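Local structure of cyanuric acid amidohydrolase (4NQ3) at residues Arg111-Asp116 against Gly233-Val238; Ala250-Val255 against Leu269-Ala274; Ala257-Val262 against Gly292-Lys297. The protein hydrolyses cyanuric acid, opening its s-triazine ring to give carboxybiuret, which spontaneously decarboxylates to biuret, a step in the breakdown of herbicides such as atrazine. One frame throughout, in Å; residues are numbered along the deposited sequence.

Contact 1 of 3, residues Arg111-Asp116 against Gly233-Val238; sequences RAHTPD and GHEIVV. With SO4 (sulfate ion), chain F; SO4 (sulfate ion), chain D.
The backbones of Arg111-His113 and Glu235-Val238 run antiparallel, their axes at 163°. Ala112 and Ile236 form a hydrogen-bonded pair: Ala112 N donates to Ile236 O (2.9 Å), and Ile236 N donates to Ala112 O (2.8 Å). Beyond the paired strands a weak bond from Thr114 N to His234 O continues the pairing.

Among polar side chains, Thr114 OG1 is the busiest. It sits in the crowded position between backbone N and carbonyl carbon, chi1 79°. There His234 ND1 donates to it at 3.0 Å, from an imidazole whose plane contains it. His234 N adds a weak bond, and OG1 itself donates to Pro115 O. These bonds would limit rotation of both side chains. His113 and Glu235 lie side by side, with ring and carboxylate planes 66° apart. The bond from His113 ND1 to Glu235 OE2 (2.8 Å) is strongly bent and weak. Stronger partners lie elsewhere: Glu73 O for His113 NE2 and Leu76 N for Glu235 OE1.

Two sulfates, probably from the crystallisation liquor, bind here. One takes Arg111 NE on its O4 (2.8 Å) and NH2 on its O3. The other accepts from His113 N.

Apolar contact is made by Ala112 CB against Ile236 CB (4.3 Å) and by Thr114 CG2 against Ile236 CD1 (3.9 Å). These side chains face helix 125-141. Arg111, His113, Glu235 and Val237 turn the other way, onto Cys75.

This is the first strand of repeat unit B paired with its last, in a mixed four-stranded sheet; Glu235 lies beside the active-site Lys156.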
ATOM      1  N   ARG A 111      26.149  20.901  15.754  1.00 23.44           N
ATOM      2  CA  ARG A 111      24.699  20.846  15.659  1.00 24.99           C
ATOM      3  C   ARG A 111      24.162  22.254  15.716  1.00 22.06           C
ATOM      4  O   ARG A 111      24.869  23.149  16.158  1.00 22.45           O
ATOM      5  CB  ARG A 111      24.093  20.020  16.797  1.00 18.54           C
ATOM      6  CG  ARG A 111      24.639  20.433  18.085  1.00 20.04           C
ATOM      7  CD  ARG A 111      23.791  20.069  19.244  1.00 20.65           C
ATOM      8  NE  ARG A 111      24.502  20.474  20.451  1.00 22.53           N
ATOM      9  CZ  ARG A 111      24.228  20.029  21.670  1.00 32.67           C
ATOM     10  NH1 ARG A 111      23.247  19.144  21.835  1.00 31.82           N
ATOM     11  NH2 ARG A 111      24.949  20.447  22.717  1.00 29.97           N
ATOM     12  N   ALA A 112      22.899  22.422  15.330  1.00 17.90           N
ATOM     13  CA  ALA A 112      22.198  23.698  15.413  1.00 18.34           C
ATOM     14  C   ALA A 112      20.708  23.441  15.228  1.00 17.45           C
ATOM     15  O   ALA A 112      20.326  22.428  14.640  1.00 21.32           O
ATOM     16  CB  ALA A 112      22.711  24.674  14.374  1.00 18.74           C
ATOM     17  N   HIS A 113      19.881  24.370  15.713  1.00 21.42           N
ATOM     18  CA  HIS A 113      18.415  24.273  15.679  1.00 21.83           C
ATOM     19  C   HIS A 113      17.889  25.508  14.991  1.00 27.21           C
ATOM     20  O   HIS A 113      18.651  26.444  14.707  1.00 40.54           O
ATOM     21  CB  HIS A 113      17.844  24.187  17.094  1.00 20.07           C
ATOM     22  CG  HIS A 113      18.440  23.072  17.886  1.00 41.68           C
ATOM     23  ND1 HIS A 113      17.751  21.918  18.203  1.00 50.90           N
ATOM     24  CD2 HIS A 113      19.695  22.912  18.373  1.00 40.61           C
ATOM     25  CE1 HIS A 113      18.552  21.106  18.875  1.00 50.29           C
ATOM     26  NE2 HIS A 113      19.738  21.684  18.989  1.00 47.08           N
ATOM     27  N   THR A 114      16.596  25.544  14.730  1.00 21.12           N
ATOM     28  CA  THR A 114      16.026  26.765  14.199  1.00 21.75           C
ATOM     29  C   THR A 114      14.671  27.034  14.830  1.00 24.11           C
ATOM     30  O   THR A 114      14.062  26.151  15.450  1.00 20.77           O
ATOM     31  CB  THR A 114      15.852  26.728  12.672  1.00 19.54           C
ATOM     32  OG1 THR A 114      14.672  25.976  12.341  1.00 20.34           O
ATOM     33  CG2 THR A 114      17.074  26.167  11.994  1.00 16.89           C
ATOM     34  N   PRO A 115      14.209  28.281  14.716  1.00 26.53           N
ATOM     35  CA  PRO A 115      12.866  28.548  15.209  1.00 25.94           C
ATOM     36  C   PRO A 115      11.880  27.830  14.320  1.00 27.95           C
ATOM     37  O   PRO A 115      12.259  27.355  13.233  1.00 32.18           O
ATOM     38  CB  PRO A 115      12.722  30.060  15.058  1.00 22.10           C
ATOM     39  CG  PRO A 115      14.111  30.560  14.851  1.00 26.71           C
ATOM     40  CD  PRO A 115      14.823  29.478  14.129  1.00 25.74           C
ATOM     41  N   ASP A 116      10.621  27.837  14.727  1.00 24.02           N
ATOM     42  CA  ASP A 116       9.580  27.264  13.917  1.00 24.36           C
ATOM     43  C   ASP A 116       9.589  27.916  12.537  1.00 29.14           C
ATOM     44  O   ASP A 116      10.002  29.071  12.374  1.00 40.61           O
ATOM     45  CB  ASP A 116       8.245  27.436  14.618  1.00 28.16           C
ATOM     46  CG  ASP A 116       8.010  26.365  15.673  1.00 39.75           C
ATOM     47  OD1 ASP A 116       8.981  25.613  15.981  1.00 41.80           O
ATOM     48  OD2 ASP A 116       6.864  26.291  16.203  1.00 41.97           O
ATOM     49  N   GLY A 233      10.142  23.120  13.132  1.00 22.06           N
ATOM     50  CA  GLY A 233      11.396  23.742  12.709  1.00 24.10           C
ATOM     51  C   GLY A 233      12.396  22.790  12.048  1.00 26.85           C
ATOM     52  O   GLY A 233      12.005  21.854  11.328  1.00 27.46           O
ATOM     53  N   HIS A 234      13.688  23.046  12.257  1.00 24.32           N
ATOM     54  CA  HIS A 234      14.741  22.213  11.667  1.00 20.03           C
ATOM     55  C   HIS A 234      15.761  21.729  12.698  1.00 19.16           C
ATOM     56  O   HIS A 234      16.027  22.420  13.686  1.00 21.36           O
ATOM     57  CB  HIS A 234      15.502  22.974  10.567  1.00 18.91           C
ATOM     58  CG  HIS A 234      14.631  23.573   9.507  1.00 19.49           C
ATOM     59  ND1 HIS A 234      13.978  24.773   9.674  1.00 31.79           N
ATOM     60  CD2 HIS A 234      14.305  23.137   8.267  1.00 22.24           C
ATOM     61  CE1 HIS A 234      13.288  25.052   8.581  1.00 27.28           C
ATOM     62  NE2 HIS A 234      13.469  24.076   7.709  1.00 21.51           N
ATOM     63  N   GLU A 235      16.333  20.545  12.465  1.00 26.24           N
ATOM     64  CA  GLU A 235      17.533  20.111  13.195  1.00 23.98           C
ATOM     65  C   GLU A 235      18.673  20.023  12.201  1.00 22.71           C
ATOM     66  O   GLU A 235      18.519  19.435  11.138  1.00 31.62           O
ATOM     67  CB  GLU A 235      17.329  18.773  13.871  1.00 21.55           C
ATOM     68  CG  GLU A 235      16.009  18.697  14.609  1.00 33.47           C
ATOM     69  CD  GLU A 235      16.148  18.980  16.096  1.00 44.15           C
ATOM     70  OE1 GLU A 235      15.983  18.022  16.894  1.00 45.77           O
ATOM     71  OE2 GLU A 235      16.395  20.161  16.463  1.00 50.08           O
ATOM     72  N   ILE A 236      19.808  20.618  12.533  1.00 18.91           N
ATOM     73  CA  ILE A 236      20.963  20.576  11.657  1.00 19.38           C
ATOM     74  C   ILE A 236      22.143  19.867  12.333  1.00 22.81           C
ATOM     75  O   ILE A 236      22.486  20.155  13.492  1.00 26.75           O
ATOM     76  CB  ILE A 236      21.391  21.979  11.239  1.00 21.00           C
ATOM     77  CG1 ILE A 236      20.388  22.559  10.246  1.00 23.67           C
ATOM     78  CG2 ILE A 236      22.764  21.952  10.599  1.00 21.01           C
ATOM     79  CD1 ILE A 236      19.148  23.078  10.891  1.00 30.24           C
ATOM     80  N   VAL A 237      22.768  18.944  11.608  1.00 20.55           N
ATOM     81  CA  VAL A 237      23.970  18.295  12.101  1.00 23.53           C
ATOM     82  C   VAL A 237      25.012  18.309  11.007  1.00 24.39           C
ATOM     83  O   VAL A 237      24.783  17.736   9.946  1.00 24.64           O
ATOM     84  CB  VAL A 237      23.697  16.846  12.519  1.00 25.67           C
ATOM     85  CG1 VAL A 237      24.960  16.210  13.011  1.00 18.48           C
ATOM     86  CG2 VAL A 237      22.656  16.827  13.603  1.00 21.47           C
ATOM     87  N   VAL A 238      26.145  18.961  11.266  1.00 27.20           N
ATOM     88  CA  VAL A 238      27.256  19.039  10.311  1.00 25.68           C
ATOM     89  C   VAL A 238      28.365  18.051  10.682  1.00 27.67           C
ATOM     90  O   VAL A 238      28.868  18.076  11.796  1.00 37.81           O
ATOM     91  CB  VAL A 238      27.856  20.462  10.263  1.00 21.99           C
ATOM     92  CG1 VAL A 238      29.138  20.483   9.486  1.00 23.28           C
ATOM     93  CG2 VAL A 238      26.876  21.451   9.701  1.00 21.91           C
TER
HETATM   94  S   SO4 F 404      21.543  26.979  17.749  0.72 71.74           S
HETATM   95  O1  SO4 F 404      22.447  27.954  17.132  0.72 72.99           O
HETATM   96  O2  SO4 F 404      20.737  27.593  18.804  0.72 72.49           O
HETATM   97  O3  SO4 F 404      20.631  26.477  16.728  0.72 67.28           O
HETATM   98  O4  SO4 F 404      22.342  25.890  18.321  0.72 70.19           O
HETATM   99  S   SO4 D 402      27.455  22.908  21.601  0.76 47.86           S
HETATM  100  O1  SO4 D 402      26.980  24.134  22.252  0.76 43.28           O
HETATM  101  O2  SO4 D 402      28.729  23.116  20.897  0.76 45.46           O
HETATM  102  O3  SO4 D 402      27.615  21.863  22.623  0.76 42.77           O
HETATM  103  O4  SO4 D 402      26.448  22.521  20.607  0.76 52.19           O

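Contact 2 of 3, residues Ala250-Val255 against Leu269-Ala274; sequences AIAHGV and LSALGA
The peptide that joins Ala250 to Ile251 is the flat group that faces Leu272. Methyl CD2 of Leu272 sits over one face of it, 3.4 Å from Ala250 C. His253 points away from the helix side, and its ring meets that of His151, the planes at about 75°, with ND1 hydrogen-bonded to ND1.

The setting is a beta-alpha-beta crossover. Strand 249-256 leads into helix 263-271, which lies on the sheet and continues toward strand 281-286. The chain leaves the helix through a Schellman motif. Gly273 has positive phi, 63°, and two backbone bonds close the turn: Ala274 N to Leu269 O (3.0 Å) and Gly273 N to Ser270 O (2.9 Å).

The contact itself is apolar. Leu272 CG lies anti to its own carbonyl carbon, chi1 -70°, and the branch reaches down to the strand. Its two methyls divide the work: CD2 goes to Ala250 CB (3.4 Å), and CD1 lies against Ala252 CB (3.9 Å). An alanine at Leu272 would remove CG and both methyls and would probably loosen the packing of this turn on Ala250, Ala252 and Val349.

Ile251, between the two alanines, points away and packs on Leu239 and Met241 of strand 235-242. Ala252 CB also takes part in a second, lighter touch, from Ala271 CB at 4.2 Å, while Leu272 CG stands closer to it at 3.6 Å.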
ATOM      1  N   ALA A 250      37.303   8.960  11.015  1.00 33.50           N
ATOM      2  CA  ALA A 250      37.275   9.952   9.933  1.00 35.82           C
ATOM      3  C   ALA A 250      36.009   9.790   9.092  1.00 37.21           C
ATOM      4  O   ALA A 250      35.291   8.782   9.203  1.00 43.96           O
ATOM      5  CB  ALA A 250      38.483   9.833   9.060  1.00 31.72           C
ATOM      6  N   ILE A 251      35.737  10.769   8.238  1.00 34.36           N
ATOM      7  CA  ILE A 251      34.570  10.678   7.376  1.00 28.13           C
ATOM      8  C   ILE A 251      35.006  11.011   5.972  1.00 41.70           C
ATOM      9  O   ILE A 251      35.856  11.875   5.775  1.00 46.56           O
ATOM     10  CB  ILE A 251      33.430  11.629   7.839  1.00 32.31           C
ATOM     11  CG1 ILE A 251      32.155  11.406   7.026  1.00 30.79           C
ATOM     12  CG2 ILE A 251      33.872  13.096   7.792  1.00 33.13           C
ATOM     13  CD1 ILE A 251      30.947  12.166   7.558  1.00 24.53           C
ATOM     14  N   ALA A 252      34.463  10.284   5.005  1.00 44.80           N
ATOM     15  CA  ALA A 252      34.692  10.556   3.595  1.00 30.85           C
ATOM     16  C   ALA A 252      33.326  10.554   2.937  1.00 35.97           C
ATOM     17  O   ALA A 252      32.377  10.013   3.511  1.00 40.29           O
ATOM     18  CB  ALA A 252      35.602   9.515   2.985  1.00 32.51           C
ATOM     19  N   HIS A 253      33.203  11.163   1.760  1.00 30.64           N
ATOM     20  CA  HIS A 253      31.910  11.218   1.070  1.00 32.66           C
ATOM     21  C   HIS A 253      32.087  11.266  -0.431  1.00 34.95           C
ATOM     22  O   HIS A 253      33.165  11.592  -0.925  1.00 40.14           O
ATOM     23  CB  HIS A 253      31.101  12.445   1.488  1.00 29.18           C
ATOM     24  CG  HIS A 253      31.449  13.670   0.705  1.00 34.90           C
ATOM     25  ND1 HIS A 253      32.554  14.447   0.989  1.00 39.25           N
ATOM     26  CD2 HIS A 253      30.854  14.238  -0.374  1.00 37.67           C
ATOM     27  CE1 HIS A 253      32.618  15.450   0.127  1.00 41.95           C
ATOM     28  NE2 HIS A 253      31.598  15.346  -0.710  1.00 41.86           N
ATOM     29  N   GLY A 254      30.993  11.027  -1.146  1.00 34.55           N
ATOM     30  CA  GLY A 254      30.977  11.082  -2.596  1.00 34.94           C
ATOM     31  C   GLY A 254      29.553  11.230  -3.093  1.00 37.98           C
ATOM     32  O   GLY A 254      28.613  11.200  -2.297  1.00 44.96           O
ATOM     33  N   VAL A 255      29.383  11.402  -4.402  1.00 40.95           N
ATOM     34  CA  VAL A 255      28.049  11.550  -4.959  1.00 32.33           C
ATOM     35  C   VAL A 255      27.708  10.414  -5.893  1.00 36.11           C
ATOM     36  O   VAL A 255      28.379  10.210  -6.877  1.00 44.51           O
ATOM     37  CB  VAL A 255      27.904  12.858  -5.723  1.00 37.45           C
ATOM     38  CG1 VAL A 255      26.505  12.963  -6.329  1.00 32.34           C
ATOM     39  CG2 VAL A 255      28.166  14.026  -4.800  1.00 38.90           C
ATOM     40  N   LEU A 269      35.752   4.430   1.084  1.00 44.37           N
ATOM     41  CA  LEU A 269      36.459   3.482   1.941  1.00 45.38           C
ATOM     42  C   LEU A 269      37.984   3.519   1.699  1.00 54.40           C
ATOM     43  O   LEU A 269      38.770   3.364   2.638  1.00 55.71           O
ATOM     44  CB  LEU A 269      35.899   2.078   1.731  1.00 43.65           C
ATOM     45  CG  LEU A 269      34.482   1.855   2.269  1.00 43.16           C
ATOM     46  CD1 LEU A 269      33.874   0.589   1.718  1.00 39.97           C
ATOM     47  CD2 LEU A 269      34.500   1.785   3.796  1.00 50.02           C
ATOM     48  N   SER A 270      38.409   3.711   0.450  1.00 54.88           N
ATOM     49  CA  SER A 270      39.836   3.882   0.164  1.00 54.00           C
ATOM     50  C   SER A 270      40.424   5.113   0.839  1.00 55.11           C
ATOM     51  O   SER A 270      41.471   5.042   1.484  1.00 60.25           O
ATOM     52  CB  SER A 270      40.084   3.979  -1.326  1.00 54.97           C
ATOM     53  OG  SER A 270      40.296   2.694  -1.858  1.00 69.56           O
ATOM     54  N   ALA A 271      39.749   6.246   0.680  1.00 53.24           N
ATOM     55  CA  ALA A 271      40.193   7.496   1.282  1.00 49.08           C
ATOM     56  C   ALA A 271      40.392   7.354   2.788  1.00 50.39           C
ATOM     57  O   ALA A 271      41.344   7.895   3.357  1.00 54.24           O
ATOM     58  CB  ALA A 271      39.196   8.590   0.981  1.00 44.41           C
ATOM     59  N   LEU A 272      39.480   6.613   3.414  1.00 48.51           N
ATOM     60  CA  LEU A 272      39.478   6.363   4.857  1.00 46.61           C
ATOM     61  C   LEU A 272      40.457   5.267   5.321  1.00 54.24           C
ATOM     62  O   LEU A 272      40.637   5.067   6.539  1.00 54.02           O
ATOM     63  CB  LEU A 272      38.071   5.981   5.294  1.00 40.84           C
ATOM     64  CG  LEU A 272      37.002   7.063   5.279  1.00 39.97           C
ATOM     65  CD1 LEU A 272      35.632   6.416   5.434  1.00 36.72           C
ATOM     66  CD2 LEU A 272      37.254   8.056   6.400  1.00 40.47           C
ATOM     67  N   GLY A 273      41.066   4.559   4.363  1.00 47.44           N
ATOM     68  CA  GLY A 273      41.963   3.456   4.671  1.00 54.71           C
ATOM     69  C   GLY A 273      41.270   2.312   5.400  1.00 60.09           C
ATOM     70  O   GLY A 273      41.841   1.646   6.270  1.00 65.03           O
ATOM     71  N   ALA A 274      40.012   2.094   5.050  1.00 57.17           N
ATOM     72  CA  ALA A 274      39.217   1.047   5.666  1.00 53.31           C
ATOM     73  C   ALA A 274      38.605   0.119   4.623  1.00 61.53           C
ATOM     74  O   ALA A 274      38.500   0.464   3.441  1.00 64.33           O
ATOM     75  CB  ALA A 274      38.132   1.666   6.522  1.00 46.88           C
TER

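Contact 3 of 3, residues Ala257-Val262 against Gly292-Lys297; sequences ADAIDV and GRIRGK
Asp258 and Arg295 cross at about a right angle, with carboxylate and guanidinium planes 45° apart. The arginine chain is extended from CG to NE and brings the edge of its guanidinium to the acid. Arg295 NE donates to the syn lone pair of Asp258 OD2 at 3.0 Å, 157° at the hydrogen. This is the main bond of the salt bridge. The other, from Arg295 NH2 to Asp258 OD1, is weak at 3.4 Å.

Ile260 covers one face of the guanidinium: its CG1 stands 3.7 Å above the plane, over the centre. Arg295 is thus held at an edge by charge and on a face by carbon. Its NH1 bonds to Gly326 O of a second subunit. Beside this pair, Ile294 CD1 meets Ala259 CB at 4.0 Å.

Asp258 is itself braced. Its OD1 accepts from Ile260 N (3.3 Å), met from above the carboxylate plane. A separate bond ties the ends of Ala257-Asp261 together: Asp261 OD2 takes Ala257 N on its anti lone pair (2.9 Å).

An Asx turn at Asp258, within a type I turn, here meets the type I' turn of a beta hairpin with a two-residue loop, Arg295-Gly296, at a subunit interface.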
ATOM      1  N   ALA A 257      26.049   9.002  -8.915  1.00 47.90           N
ATOM      2  CA  ALA A 257      25.563   9.587 -10.157  1.00 41.27           C
ATOM      3  C   ALA A 257      24.131   9.127 -10.416  1.00 43.88           C
ATOM      4  O   ALA A 257      23.286   9.892 -10.905  1.00 48.89           O
ATOM      5  CB  ALA A 257      26.461   9.209 -11.283  1.00 39.43           C
ATOM      6  N   ASP A 258      23.867   7.868 -10.081  1.00 46.94           N
ATOM      7  CA  ASP A 258      22.506   7.340 -10.095  1.00 43.54           C
ATOM      8  C   ASP A 258      22.326   6.243  -9.027  1.00 42.11           C
ATOM      9  O   ASP A 258      23.207   6.019  -8.185  1.00 36.89           O
ATOM     10  CB  ASP A 258      22.127   6.822 -11.483  1.00 42.90           C
ATOM     11  CG  ASP A 258      23.109   5.815 -12.025  1.00 54.43           C
ATOM     12  OD1 ASP A 258      23.701   5.066 -11.216  1.00 47.27           O
ATOM     13  OD2 ASP A 258      23.290   5.777 -13.270  1.00 61.95           O
ATOM     14  N   ALA A 259      21.178   5.571  -9.081  1.00 43.58           N
ATOM     15  CA  ALA A 259      20.745   4.673  -8.017  1.00 35.90           C
ATOM     16  C   ALA A 259      21.605   3.421  -7.909  1.00 44.11           C
ATOM     17  O   ALA A 259      21.550   2.723  -6.904  1.00 47.24           O
ATOM     18  CB  ALA A 259      19.286   4.299  -8.202  1.00 36.01           C
ATOM     19  N   ILE A 260      22.394   3.113  -8.924  1.00 39.40           N
ATOM     20  CA  ILE A 260      23.222   1.922  -8.807  1.00 40.74           C
ATOM     21  C   ILE A 260      24.706   2.252  -8.905  1.00 56.67           C
ATOM     22  O   ILE A 260      25.545   1.370  -9.133  1.00 56.83           O
ATOM     23  CB  ILE A 260      22.864   0.868  -9.861  1.00 43.64           C
ATOM     24  CG1 ILE A 260      22.981   1.454 -11.262  1.00 45.97           C
ATOM     25  CG2 ILE A 260      21.471   0.315  -9.612  1.00 42.99           C
ATOM     26  CD1 ILE A 260      22.632   0.478 -12.321  1.00 49.08           C
ATOM     27  N   ASP A 261      25.031   3.523  -8.692  1.00 48.01           N
ATOM     28  CA  ASP A 261      26.419   3.964  -8.739  1.00 48.98           C
ATOM     29  C   ASP A 261      27.089   3.739  -7.386  1.00 49.56           C
ATOM     30  O   ASP A 261      27.040   4.606  -6.513  1.00 53.02           O
ATOM     31  CB  ASP A 261      26.497   5.436  -9.143  1.00 50.62           C
ATOM     32  CG  ASP A 261      27.920   5.902  -9.360  1.00 59.19           C
ATOM     33  OD1 ASP A 261      28.769   5.045  -9.705  1.00 68.17           O
ATOM     34  OD2 ASP A 261      28.185   7.118  -9.190  1.00 56.17           O
ATOM     35  N   VAL A 262      27.702   2.570  -7.209  1.00 49.29           N
ATOM     36  CA  VAL A 262      28.226   2.181  -5.898  1.00 49.85           C
ATOM     37  C   VAL A 262      29.699   2.523  -5.782  1.00 54.66           C
ATOM     38  O   VAL A 262      30.328   2.215  -4.770  1.00 63.16           O
ATOM     39  CB  VAL A 262      28.023   0.671  -5.601  1.00 47.30           C
ATOM     40  CG1 VAL A 262      26.572   0.376  -5.216  1.00 39.94           C
ATOM     41  CG2 VAL A 262      28.463  -0.165  -6.786  1.00 55.30           C
ATOM     42  N   GLY A 292      12.640   9.228 -15.380  1.00 48.32           N
ATOM     43  CA  GLY A 292      11.913   7.980 -15.415  1.00 41.89           C
ATOM     44  C   GLY A 292      12.783   6.840 -15.885  1.00 38.49           C
ATOM     45  O   GLY A 292      12.296   5.720 -16.040  1.00 41.56           O
ATOM     46  N   ARG A 293      14.079   7.101 -16.047  1.00 38.87           N
ATOM     47  CA  ARG A 293      15.003   6.071 -16.529  1.00 47.05           C
ATOM     48  C   ARG A 293      16.251   5.966 -15.662  1.00 44.25           C
ATOM     49  O   ARG A 293      16.682   6.949 -15.061  1.00 42.30           O
ATOM     50  CB  ARG A 293      15.429   6.344 -17.989  1.00 55.69           C
ATOM     51  CG  ARG A 293      14.299   6.676 -18.961  1.00 60.77           C
ATOM     52  CD  ARG A 293      14.766   6.698 -20.419  1.00 67.81           C
ATOM     53  NE  ARG A 293      13.629   6.709 -21.355  1.00 79.10           N
ATOM     54  CZ  ARG A 293      13.158   5.638 -22.013  1.00 81.09           C
ATOM     55  NH1 ARG A 293      13.725   4.439 -21.875  1.00 76.52           N
ATOM     56  NH2 ARG A 293      12.114   5.766 -22.829  1.00 82.53           N
ATOM     57  N   ILE A 294      16.820   4.762 -15.599  1.00 46.62           N
ATOM     58  CA  ILE A 294      18.169   4.568 -15.082  1.00 46.76           C
ATOM     59  C   ILE A 294      19.042   3.956 -16.187  1.00 49.11           C
ATOM     60  O   ILE A 294      18.790   2.826 -16.643  1.00 47.81           O
ATOM     61  CB  ILE A 294      18.183   3.667 -13.834  1.00 37.23           C
ATOM     62  CG1 ILE A 294      17.241   4.243 -12.770  1.00 37.18           C
ATOM     63  CG2 ILE A 294      19.612   3.490 -13.316  1.00 37.51           C
ATOM     64  CD1 ILE A 294      17.148   3.424 -11.510  1.00 36.15           C
ATOM     65  N   ARG A 295      20.058   4.720 -16.603  1.00 49.64           N
ATOM     66  CA  ARG A 295      21.004   4.332 -17.658  1.00 40.29           C
ATOM     67  C   ARG A 295      20.284   3.834 -18.911  1.00 45.61           C
ATOM     68  O   ARG A 295      20.649   2.811 -19.486  1.00 49.93           O
ATOM     69  CB  ARG A 295      21.989   3.283 -17.129  1.00 40.45           C
ATOM     70  CG  ARG A 295      22.777   3.773 -15.913  1.00 40.16           C
ATOM     71  CD  ARG A 295      23.871   2.824 -15.470  1.00 40.72           C
ATOM     72  NE  ARG A 295      24.607   3.339 -14.318  1.00 47.76           N
ATOM     73  CZ  ARG A 295      25.530   2.654 -13.636  1.00 50.31           C
ATOM     74  NH1 ARG A 295      25.817   1.407 -13.990  1.00 52.28           N
ATOM     75  NH2 ARG A 295      26.158   3.208 -12.590  1.00 46.98           N
ATOM     76  N   GLY A 296      19.273   4.600 -19.323  1.00 40.93           N
ATOM     77  CA  GLY A 296      18.483   4.355 -20.511  1.00 41.78           C
ATOM     78  C   GLY A 296      17.254   3.490 -20.289  1.00 61.91           C
ATOM     79  O   GLY A 296      16.315   3.535 -21.090  1.00 59.45           O
ATOM     80  N   LYS A 297      17.237   2.731 -19.192  1.00 59.36           N
ATOM     81  CA  LYS A 297      16.199   1.721 -18.946  1.00 54.48           C
ATOM     82  C   LYS A 297      15.100   2.331 -18.088  1.00 48.88           C
ATOM     83  O   LYS A 297      15.398   2.964 -17.082  1.00 50.88           O
ATOM     84  CB  LYS A 297      16.797   0.499 -18.242  1.00 55.03           C
ATOM     85  CG  LYS A 297      18.059  -0.055 -18.902  1.00 60.86           C
ATOM     86  CD  LYS A 297      17.807  -0.589 -20.309  1.00 61.02           C
ATOM     87  CE  LYS A 297      19.106  -1.061 -20.972  1.00 60.20           C
ATOM     88  NZ  LYS A 297      19.773  -2.183 -20.229  1.00 61.14           N
TER

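Overall arrangement
The three contacts follow the chain from repeat unit B into repeat unit C. Contact 1 closes before contact 2 opens, and their centres are 26 Å apart. Strand 235-242 of contact 1 is followed directly by strand 249-256 of contact 2, so the step between them is the passage from one repeat to the next. Contacts 2 and 3 interleave along the chain: strand 249-256, the loop 257-262 and helix 263-271 run in succession. Their centres lie 22 Å apart, yet they touch where Val255 O packs near Asp261 OD2. Contacts 1 and 3 lie on opposite sides of the chain's centre. The set thus spans from the sheet beside the active site to the subunit interface.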